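Local coordinates for protein epimerase (Methylomonas sp. DH-1, PDB 7CJ5) that catalyses the manganese-dependent epimerization of ketoses at C3, with the highest activity toward L-ribulose and lower activity toward D-allulose and D-fructose, at residues Asp185-Asn190 and Ser215-Leu220. Residues are numbered along the deposited sequence; the frame is centred on the assembly and turned at random.
Sequences DTYHMN and SHRGYL. With MN (manganese (II) ion), chain C; FUD (D-fructose), chain D.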
loop_
_atom_site.group_PDB
_atom_site.type_symbol
_atom_site.label_atom_id
_atom_site.label_comp_id
_atom_site.label_asym_id
_atom_site.label_seq_id
_atom_site.Cartn_x
_atom_site.Cartn_y
_atom_site.Cartn_z
ATOM N N ASP A 185 -0.189 4.958 -12.061
ATOM C CA ASP A 185 -1.059 5.596 -11.045
ATOM C C ASP A 185 -0.163 6.112 -9.920
ATOM O O ASP A 185 0.516 5.283 -9.299
ATOM C CB ASP A 185 -2.079 4.583 -10.534
ATOM C CG ASP A 185 -3.028 5.141 -9.489
ATOM O OD1 ASP A 185 -2.569 5.941 -8.660
ATOM O OD2 ASP A 185 -4.221 4.760 -9.509
ATOM N N THR A 186 -0.167 7.420 -9.662
ATOM C CA THR A 186 0.785 8.086 -8.733
ATOM C C THR A 186 0.623 7.520 -7.318
ATOM O O THR A 186 1.634 7.473 -6.608
ATOM C CB THR A 186 0.648 9.617 -8.787
ATOM O OG1 THR A 186 -0.691 9.994 -8.470
ATOM C CG2 THR A 186 1.039 10.177 -10.139
ATOM N N TYR A 187 -0.589 7.111 -6.919
ATOM C CA TYR A 187 -0.859 6.537 -5.571
ATOM C C TYR A 187 -0.079 5.224 -5.415
ATOM O O TYR A 187 0.597 5.001 -4.396
ATOM C CB TYR A 187 -2.359 6.326 -5.360
ATOM C CG TYR A 187 -2.712 5.405 -4.221
ATOM C CD1 TYR A 187 -2.665 5.834 -2.900
ATOM C CD2 TYR A 187 -3.074 4.089 -4.458
ATOM C CE1 TYR A 187 -3.004 4.991 -1.852
ATOM C CE2 TYR A 187 -3.397 3.224 -3.421
ATOM C CZ TYR A 187 -3.366 3.678 -2.112
ATOM O OH TYR A 187 -3.685 2.831 -1.094
ATOM N N HIS A 188 -0.161 4.364 -6.423
ATOM C CA HIS A 188 0.534 3.053 -6.445
ATOM C C HIS A 188 2.045 3.281 -6.572
ATOM O O HIS A 188 2.812 2.614 -5.860
ATOM C CB HIS A 188 -0.065 2.179 -7.558
ATOM C CG HIS A 188 -1.501 1.853 -7.311
ATOM N ND1 HIS A 188 -1.919 1.200 -6.157
ATOM C CD2 HIS A 188 -2.614 2.101 -8.034
ATOM C CE1 HIS A 188 -3.227 1.040 -6.194
ATOM N NE2 HIS A 188 -3.683 1.604 -7.322
ATOM N N MET A 189 2.453 4.209 -7.437
ATOM C CA MET A 189 3.881 4.517 -7.698
ATOM C C MET A 189 4.546 4.958 -6.394
ATOM O O MET A 189 5.704 4.565 -6.131
ATOM C CB MET A 189 3.992 5.621 -8.744
ATOM C CG MET A 189 3.504 5.184 -10.107
ATOM S SD MET A 189 3.651 6.528 -11.298
ATOM C CE MET A 189 5.432 6.586 -11.478
ATOM N N ASN A 190 3.816 5.728 -5.592
ATOM C CA ASN A 190 4.322 6.310 -4.327
ATOM C C ASN A 190 4.871 5.192 -3.433
ATOM O O ASN A 190 5.866 5.415 -2.708
ATOM C CB ASN A 190 3.212 7.088 -3.631
ATOM C CG ASN A 190 3.703 7.727 -2.358
ATOM O OD1 ASN A 190 4.610 8.560 -2.389
ATOM N ND2 ASN A 190 3.108 7.329 -1.252
ATOM N N SER A 215 -0.996 10.330 -2.019
ATOM C CA SER A 215 -0.447 9.181 -1.248
ATOM C C SER A 215 -1.560 8.505 -0.433
ATOM O O SER A 215 -1.571 7.257 -0.347
ATOM C CB SER A 215 0.689 9.628 -0.369
ATOM O OG SER A 215 0.328 10.772 0.395
ATOM N N HIS A 216 -2.456 9.291 0.156
ATOM C CA HIS A 216 -3.580 8.799 0.996
ATOM C C HIS A 216 -4.901 8.842 0.209
ATOM O O HIS A 216 -5.955 8.529 0.804
ATOM C CB HIS A 216 -3.609 9.601 2.303
ATOM C CG HIS A 216 -3.630 11.084 2.120
ATOM N ND1 HIS A 216 -4.380 11.688 1.141
ATOM C CD2 HIS A 216 -3.027 12.082 2.804
ATOM C CE1 HIS A 216 -4.229 12.996 1.216
ATOM N NE2 HIS A 216 -3.407 13.265 2.232
ATOM N N ARG A 217 -4.845 9.214 -1.076
ATOM C CA ARG A 217 -5.991 9.293 -2.040
ATOM C C ARG A 217 -6.950 10.438 -1.686
ATOM O O ARG A 217 -8.105 10.427 -2.170
ATOM C CB ARG A 217 -6.787 7.987 -2.106
ATOM C CG ARG A 217 -5.935 6.732 -2.047
ATOM C CD ARG A 217 -6.635 5.523 -2.637
ATOM N NE ARG A 217 -6.395 5.430 -4.068
ATOM C CZ ARG A 217 -6.477 4.314 -4.776
ATOM N NH1 ARG A 217 -6.817 3.186 -4.190
ATOM N NH2 ARG A 217 -6.205 4.330 -6.064
ATOM N N GLY A 218 -6.502 11.404 -0.886
ATOM C CA GLY A 218 -7.306 12.595 -0.553
ATOM C C GLY A 218 -7.001 13.742 -1.500
ATOM O O GLY A 218 -6.577 13.483 -2.651
ATOM N N TYR A 219 -7.172 14.972 -1.024
ATOM C CA TYR A 219 -6.888 16.218 -1.784
ATOM C C TYR A 219 -5.452 16.195 -2.331
ATOM O O TYR A 219 -4.516 15.926 -1.563
ATOM C CB TYR A 219 -7.133 17.432 -0.890
ATOM C CG TYR A 219 -8.534 17.975 -0.982
ATOM C CD1 TYR A 219 -9.551 17.498 -0.170
ATOM C CD2 TYR A 219 -8.849 18.958 -1.906
ATOM C CE1 TYR A 219 -10.844 17.979 -0.280
ATOM C CE2 TYR A 219 -10.132 19.461 -2.018
ATOM C CZ TYR A 219 -11.130 18.970 -1.199
ATOM O OH TYR A 219 -12.391 19.475 -1.294
ATOM N N LEU A 220 -5.281 16.467 -3.629
ATOM C CA LEU A 220 -3.935 16.568 -4.253
ATOM C C LEU A 220 -3.124 17.651 -3.525
ATOM O O LEU A 220 -3.618 18.774 -3.364
ATOM C CB LEU A 220 -4.063 16.883 -5.747
ATOM C CG LEU A 220 -4.830 15.860 -6.581
ATOM C CD1 LEU A 220 -4.627 16.136 -8.063
ATOM C CD2 LEU A 220 -4.404 14.442 -6.240
HETATM MN MN MN C . -5.875 3.964 -10.366
HETATM C C1 FUD D . -7.517 1.066 -7.423
HETATM C C2 FUD D . -7.260 2.044 -8.537
HETATM C C3 FUD D . -8.367 2.294 -9.530
HETATM C C4 FUD D . -8.854 0.907 -9.898
HETATM C C5 FUD D . -10.159 0.783 -10.682
HETATM C C6 FUD D . -10.905 2.074 -10.954
HETATM O O1 FUD D . -6.590 1.263 -6.353
HETATM O O2 FUD D . -6.183 2.619 -8.616
HETATM O O3 FUD D . -7.876 2.994 -10.677
HETATM O O4 FUD D . -7.775 0.329 -10.608
HETATM O O5 FUD D . -9.917 0.069 -11.894
HETATM O O6 FUD D . -12.125 1.730 -11.665
HETATM O O HOH W 1 -5.200 6.730 -7.530
HETATM O O HOH W 2 0.623 5.832 -1.627
HETATM O O HOH W 3 -6.845 2.721 -0.844
#
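With CG of Y187 swung anti to the backbone N (chi1 163°) and the chain of R217 bent at chi3 (88°), the phenol ring and the guanidinium meet face to face. Their planes lie 9° apart with centres separated by 3.8 Å, a parallel stack that is also a cation-pi contact, while CD of R217 sits over the same face as a CH-pi partner. Tyrosine suits this place twice over: its ring is a flat surface for the cation that leaves the N-H groups to the sugar, and its hydroxyl hydrogen-bonds Y157 OH of the second subunit. NH1 of R217 donates to O1 of the bound D-fructose (2.9 Å), and NH2 donates to both O1 and O2. NE2 of H188 reaches the same two oxygens, O2 at 3.0 Å. D185 acts through the metal: its OD2 binds the manganese ion at 2.0 Å, which E152, H211 and E246 also hold and which takes O2 and O3 of the sugar. O2 is thereby gripped by metal and N-H donors together, which is likely to polarise the C2 carbonyl, consistent with epimerization at the neighbouring C3. The other oxygen of D185, OD1, caps helix 186-192 by accepting from Y187 N at 2.9 Å. One water donates to Y187 O and S215 O and accepts from N190 ND2, and the short side chain of S215 presents its CB to N190 ND2 at 3.5 Å. Were Y187 an alanine, the guanidinium would probably lose the support of one face and be held less firmly in orientation, and Y157 of the second subunit would lose its partner. In this TIM barrel, D185 ends strand 180-185 and the short helix 186-192 follows directly, packed against the loop that runs from strand 207-212 to helix 227-236.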